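Local coordinates for ORC2 (PDB 1W5T), which binds DNA and, as an archaeal Cdc6/Orc-type AAA+ ATPase, takes part in regulating DNA replication, at residues Gly29-Leu34 and Ala69-Lys74; Ile312-Ile317 and Asp393-Val398. One frame throughout, in Å; residues are numbered along the deposited sequence.

Interaction 1. Residues Gly29-Leu34 and Ala69-Lys74; sequences GEAEAL and AKFTVK
A31 and T72 mark the nearest backbone approach, their CA atoms 5.3 Å apart, where the short axes of helices 29-34 and 69-74 pass at 9.0 Å with a crossing angle of -51°. Small side chains thus meet where the helices come nearest. The T72 hydroxyl lies against the A31 backbone, OG1 to CA 3.7 Å, and its hydrogen bond goes to the carbonyl O of L68, one turn back on its own helix, satisfying the polar atom. Its methyl, CG2, stands anti to the backbone N and meets CB of L34 at 3.7 Å, the two side chains crossing at about a right angle. Helix 65-82 is the one that follows the Walker A P-loop of the AAA+ fold, and 28-43 packs beside it on the same face of the parallel sheet, L34 and A69 both resting on I54 of strand 51-56. F71 closes the other end of the contact. With chi1 at -179°, its ring swings back toward helix 29-34, and CD2 takes the methyl of A31 at its edge, near the ring plane, 3.9 Å away; L24 touches both residues. The F71 side chain lies about 8 Å from the bound nucleotide analogue.

Interaction 2. Residues Ile312-Ile317 and Asp393-Val398; sequences IILRLI and DRLIEV
Helix-to-helix packing inside the C-terminal winged-helix domain joins 312-317, on helix 308-322, to 393-398, on the chain's last helix, 392-408; it is apolar on its buried side, with a charged group lying across its outer side. Deep in the contact, CG of L314 meets CD2 of L395 at 4.2 Å, and L303 of the short helix 300-304 touches both leucines. Nearer the surface the chief contact is between unlike groups. The methyl CG2 of I396 sits over the centre of one face of the R315 guanidinium, 3.6 Å above its plane and 3.6 Å from NH1, so one face of the flat cation packs on a single methyl. The arginine chain starts with CG anti to the backbone N (chi1 -161°), then bends at chi2, and its end draws nearer helix 393-398 while the two side chains cross at about a right angle. Two salt bridges take up its charge: NH2 to E319, one turn on in its own helix, and NH1 to D400, farther along the last helix. Between them they would restrict rotation of the guanidinium and keep its face turned to the methyl. The arrangement belongs to a winged-helix fold: helices 308-322, 330-345 and 352-364, then wing strands 368-372 and 382-386, with the last helix returning to pack on the first of these helices.

Overall arrangement
From the N terminus, interaction 1 comes first: it brings helix 65-82 back against helix 28-43, enclosing strand 51-56 and the P-loop that binds ATP. The chain then completes the parallel sheet and passes through the lid region before interaction 2 opens at helix 308-322. That second closure, with 75 residues between its segments, takes in the helices and small antiparallel sheet of the winged-helix domain and ends on the final helix, 392-408. The loops are in series, neither nested nor crossed, and each contact closes within its own domain. The centres of interaction 1 and interaction 2 lie about 38 Å apart, on opposite sides of the chain's centre. The nearest atoms of interactions 1 and 2 are about 27 Å apart.

Interaction 1. Residues Gly29-Leu34 and Ala69-Lys74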
loop_
_atom_site.group_PDB
_atom_site.type_symbol
_atom_site.label_atom_id
_atom_site.label_comp_id
_atom_site.label_asym_id
_atom_site.label_seq_id
_atom_site.Cartn_x
_atom_site.Cartn_y
_atom_site.Cartn_z
ATOM N N GLY A 29 -13.634 11.015 -4.032
ATOM C CA GLY A 29 -14.450 11.091 -2.841
ATOM C C GLY A 29 -13.717 10.721 -1.575
ATOM O O GLY A 29 -13.871 11.417 -0.560
ATOM N N GLU A 30 -12.908 9.661 -1.618
ATOM C CA GLU A 30 -12.138 9.297 -0.454
ATOM C C GLU A 30 -11.147 10.374 -0.071
ATOM O O GLU A 30 -10.957 10.615 1.104
ATOM C CB GLU A 30 -11.469 7.913 -0.551
ATOM C CG GLU A 30 -11.454 7.244 -1.912
ATOM C CD GLU A 30 -12.831 6.826 -2.428
ATOM O OE1 GLU A 30 -13.340 5.764 -2.007
ATOM O OE2 GLU A 30 -13.375 7.553 -3.286
ATOM N N ALA A 31 -10.564 11.045 -1.063
ATOM C CA ALA A 31 -9.646 12.152 -0.807
ATOM C C ALA A 31 -10.351 13.346 -0.198
ATOM O O ALA A 31 -9.791 14.006 0.661
ATOM C CB ALA A 31 -8.920 12.578 -2.083
ATOM N N GLU A 32 -11.575 13.619 -0.641
ATOM C CA GLU A 32 -12.368 14.710 -0.060
ATOM C C GLU A 32 -12.770 14.471 1.376
ATOM O O GLU A 32 -12.756 15.406 2.172
ATOM C CB GLU A 32 -13.631 14.915 -0.829
ATOM C CG GLU A 32 -13.384 14.931 -2.303
ATOM C CD GLU A 32 -13.373 16.314 -2.882
ATOM O OE1 GLU A 32 -12.511 17.128 -2.448
ATOM O OE2 GLU A 32 -14.206 16.553 -3.801
ATOM N N ALA A 33 -13.114 13.220 1.684
ATOM C CA ALA A 33 -13.574 12.827 3.003
ATOM C C ALA A 33 -12.466 12.971 4.000
ATOM O O ALA A 33 -12.704 13.487 5.084
ATOM C CB ALA A 33 -14.100 11.367 3.011
ATOM N N LEU A 34 -11.268 12.512 3.617
ATOM C CA LEU A 34 -10.071 12.614 4.425
ATOM C C LEU A 34 -9.675 14.061 4.600
ATOM O O LEU A 34 -9.319 14.480 5.688
ATOM C CB LEU A 34 -8.912 11.897 3.753
ATOM C CG LEU A 34 -8.601 10.472 4.141
ATOM C CD1 LEU A 34 -7.329 10.083 3.391
ATOM C CD2 LEU A 34 -8.405 10.341 5.618
ATOM N N ALA A 69 -2.641 9.563 -0.140
ATOM C CA ALA A 69 -2.214 10.258 1.062
ATOM C C ALA A 69 -1.588 11.597 0.667
ATOM O O ALA A 69 -1.892 12.618 1.270
ATOM C CB ALA A 69 -1.227 9.385 1.878
ATOM N N LYS A 70 -0.740 11.599 -0.367
ATOM C CA LYS A 70 -0.077 12.835 -0.733
ATOM C C LYS A 70 -1.033 13.777 -1.385
ATOM O O LYS A 70 -0.986 14.962 -1.118
ATOM C CB LYS A 70 1.104 12.630 -1.647
ATOM C CG LYS A 70 2.279 12.021 -1.011
ATOM C CD LYS A 70 3.282 11.684 -2.101
ATOM C CE LYS A 70 4.684 11.651 -1.532
ATOM N NZ LYS A 70 5.538 10.942 -2.499
ATOM N N PHE A 71 -1.925 13.267 -2.219
ATOM C CA PHE A 71 -2.886 14.159 -2.831
ATOM C C PHE A 71 -3.748 14.848 -1.772
ATOM O O PHE A 71 -4.019 16.025 -1.902
ATOM C CB PHE A 71 -3.747 13.427 -3.866
ATOM C CG PHE A 71 -4.752 14.312 -4.547
ATOM C CD1 PHE A 71 -4.401 15.034 -5.675
ATOM C CD2 PHE A 71 -6.086 14.382 -4.084
ATOM C CE1 PHE A 71 -5.346 15.858 -6.319
ATOM C CE2 PHE A 71 -7.048 15.169 -4.746
ATOM C CZ PHE A 71 -6.667 15.939 -5.840
ATOM N N THR A 72 -4.170 14.096 -0.745
ATOM C CA THR A 72 -5.075 14.590 0.292
ATOM C C THR A 72 -4.468 15.762 1.076
ATOM O O THR A 72 -5.121 16.797 1.334
ATOM C CB THR A 72 -5.363 13.438 1.249
ATOM O OG1 THR A 72 -6.215 12.514 0.585
ATOM C CG2 THR A 72 -6.169 13.909 2.419
ATOM N N VAL A 73 -3.209 15.568 1.458
ATOM C CA VAL A 73 -2.485 16.539 2.219
ATOM C C VAL A 73 -2.316 17.799 1.364
ATOM O O VAL A 73 -2.468 18.944 1.849
ATOM C CB VAL A 73 -1.136 15.946 2.692
ATOM C CG1 VAL A 73 -0.231 17.034 3.231
ATOM C CG2 VAL A 73 -1.413 14.844 3.769
ATOM N N LYS A 74 -2.054 17.577 0.082
ATOM C CA LYS A 74 -1.981 18.672 -0.872
ATOM C C LYS A 74 -3.285 19.471 -0.862
ATOM O O LYS A 74 -3.250 20.699 -0.716
ATOM C CB LYS A 74 -1.606 18.174 -2.276
ATOM C CG LYS A 74 -1.294 19.266 -3.286
ATOM C CD LYS A 74 -0.903 18.662 -4.666
ATOM C CE LYS A 74 -2.135 18.250 -5.545
ATOM N NZ LYS A 74 -1.835 17.261 -6.667
#

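Interaction 2. Residues Ile312-Ile317 and Asp393-Val398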
loop_
_atom_site.group_PDB
_atom_site.type_symbol
_atom_site.label_atom_id
_atom_site.label_comp_id
_atom_site.label_asym_id
_atom_site.label_seq_id
_atom_site.Cartn_x
_atom_site.Cartn_y
_atom_site.Cartn_z
ATOM N N ILE A 312 3.251 -26.173 2.248
ATOM C CA ILE A 312 2.811 -27.387 1.567
ATOM C C ILE A 312 1.350 -27.288 1.040
ATOM O O ILE A 312 1.049 -27.707 -0.069
ATOM C CB ILE A 312 3.028 -28.657 2.466
ATOM C CG1 ILE A 312 4.508 -28.968 2.593
ATOM C CG2 ILE A 312 2.378 -29.878 1.859
ATOM C CD1 ILE A 312 4.864 -29.493 3.956
ATOM N N ILE A 313 0.476 -26.723 1.843
ATOM C CA ILE A 313 -0.926 -26.540 1.492
ATOM C C ILE A 313 -1.109 -25.488 0.405
ATOM O O ILE A 313 -1.876 -25.703 -0.576
ATOM C CB ILE A 313 -1.750 -26.195 2.739
ATOM C CG1 ILE A 313 -1.582 -27.317 3.787
ATOM C CG2 ILE A 313 -3.209 -25.987 2.342
ATOM C CD1 ILE A 313 -1.990 -26.919 5.262
ATOM N N LEU A 314 -0.392 -24.377 0.552
ATOM C CA LEU A 314 -0.354 -23.365 -0.497
ATOM C C LEU A 314 0.072 -23.956 -1.856
ATOM O O LEU A 314 -0.559 -23.716 -2.888
ATOM C CB LEU A 314 0.534 -22.175 -0.106
ATOM C CG LEU A 314 0.531 -20.978 -1.070
ATOM C CD1 LEU A 314 -0.899 -20.522 -1.333
ATOM C CD2 LEU A 314 1.355 -19.781 -0.520
ATOM N N ARG A 315 1.144 -24.731 -1.833
ATOM C CA ARG A 315 1.638 -25.394 -3.026
ATOM C C ARG A 315 0.566 -26.266 -3.683
ATOM O O ARG A 315 0.360 -26.205 -4.890
ATOM C CB ARG A 315 2.874 -26.239 -2.701
ATOM C CG ARG A 315 3.682 -26.566 -3.939
ATOM C CD ARG A 315 4.100 -27.993 -4.045
ATOM N NE ARG A 315 5.276 -28.138 -4.907
ATOM C CZ ARG A 315 5.249 -28.649 -6.141
ATOM N NH1 ARG A 315 6.370 -28.749 -6.834
ATOM N NH2 ARG A 315 4.109 -29.070 -6.690
ATOM N N LEU A 316 -0.138 -27.038 -2.869
ATOM C CA LEU A 316 -1.108 -27.970 -3.392
ATOM C C LEU A 316 -2.292 -27.243 -4.023
ATOM O O LEU A 316 -2.766 -27.620 -5.094
ATOM C CB LEU A 316 -1.572 -28.925 -2.295
ATOM C CG LEU A 316 -0.605 -29.999 -1.801
ATOM C CD1 LEU A 316 -1.091 -30.468 -0.460
ATOM C CD2 LEU A 316 -0.460 -31.186 -2.784
ATOM N N ILE A 317 -2.752 -26.182 -3.351
ATOM C CA ILE A 317 -3.816 -25.338 -3.868
ATOM C C ILE A 317 -3.356 -24.701 -5.174
ATOM O O ILE A 317 -4.115 -24.636 -6.121
ATOM C CB ILE A 317 -4.214 -24.302 -2.825
ATOM C CG1 ILE A 317 -4.957 -24.990 -1.673
ATOM C CG2 ILE A 317 -5.035 -23.171 -3.447
ATOM C CD1 ILE A 317 -5.561 -24.065 -0.592
ATOM N N ASP A 393 2.849 -20.861 -11.279
ATOM C CA ASP A 393 4.137 -21.565 -11.426
ATOM C C ASP A 393 5.333 -20.837 -10.789
ATOM O O ASP A 393 6.267 -21.485 -10.281
ATOM C CB ASP A 393 4.415 -21.975 -12.889
ATOM C CG ASP A 393 4.279 -20.816 -13.868
ATOM O OD1 ASP A 393 4.152 -21.089 -15.089
ATOM O OD2 ASP A 393 4.294 -19.608 -13.514
ATOM N N ARG A 394 5.298 -19.502 -10.821
ATOM C CA ARG A 394 6.305 -18.681 -10.145
ATOM C C ARG A 394 6.229 -18.957 -8.634
ATOM O O ARG A 394 7.260 -19.144 -7.974
ATOM C CB ARG A 394 6.093 -17.185 -10.425
ATOM C CG ARG A 394 6.841 -16.601 -11.649
ATOM C CD ARG A 394 8.157 -15.824 -11.338
ATOM N NE ARG A 394 8.335 -15.450 -9.922
ATOM C CZ ARG A 394 9.501 -15.454 -9.250
ATOM N NH1 ARG A 394 10.633 -15.820 -9.851
ATOM N NH2 ARG A 394 9.530 -15.079 -7.969
ATOM N N LEU A 395 5.000 -19.016 -8.108
ATOM C CA LEU A 395 4.737 -19.317 -6.690
ATOM C C LEU A 395 5.157 -20.738 -6.252
ATOM O O LEU A 395 5.902 -20.883 -5.273
ATOM C CB LEU A 395 3.267 -19.044 -6.339
ATOM C CG LEU A 395 2.794 -19.289 -4.900
ATOM C CD1 LEU A 395 3.444 -18.327 -3.944
ATOM C CD2 LEU A 395 1.279 -19.154 -4.800
ATOM N N ILE A 396 4.685 -21.769 -6.963
ATOM C CA ILE A 396 5.159 -23.155 -6.752
ATOM C C ILE A 396 6.695 -23.189 -6.627
ATOM O O ILE A 396 7.232 -23.721 -5.668
ATOM C CB ILE A 396 4.690 -24.109 -7.886
ATOM C CG1 ILE A 396 3.218 -24.456 -7.739
ATOM C CG2 ILE A 396 5.496 -25.415 -7.908
ATOM C CD1 ILE A 396 2.554 -24.815 -9.035
ATOM N N GLU A 397 7.382 -22.603 -7.594
ATOM C CA GLU A 397 8.827 -22.480 -7.555
ATOM C C GLU A 397 9.292 -21.891 -6.216
ATOM O O GLU A 397 9.993 -22.566 -5.465
ATOM C CB GLU A 397 9.289 -21.570 -8.697
ATOM C CG GLU A 397 9.717 -22.285 -9.969
ATOM C CD GLU A 397 10.949 -21.636 -10.614
ATOM O OE1 GLU A 397 10.794 -20.976 -11.682
ATOM O OE2 GLU A 397 12.071 -21.777 -10.049
ATOM N N VAL A 398 8.885 -20.649 -5.919
ATOM C CA VAL A 398 9.310 -19.924 -4.709
ATOM C C VAL A 398 9.062 -20.765 -3.464
ATOM O O VAL A 398 9.950 -20.965 -2.618
ATOM C CB VAL A 398 8.579 -18.554 -4.566
ATOM C CG1 VAL A 398 9.001 -17.822 -3.305
ATOM C CG2 VAL A 398 8.843 -17.656 -5.754
#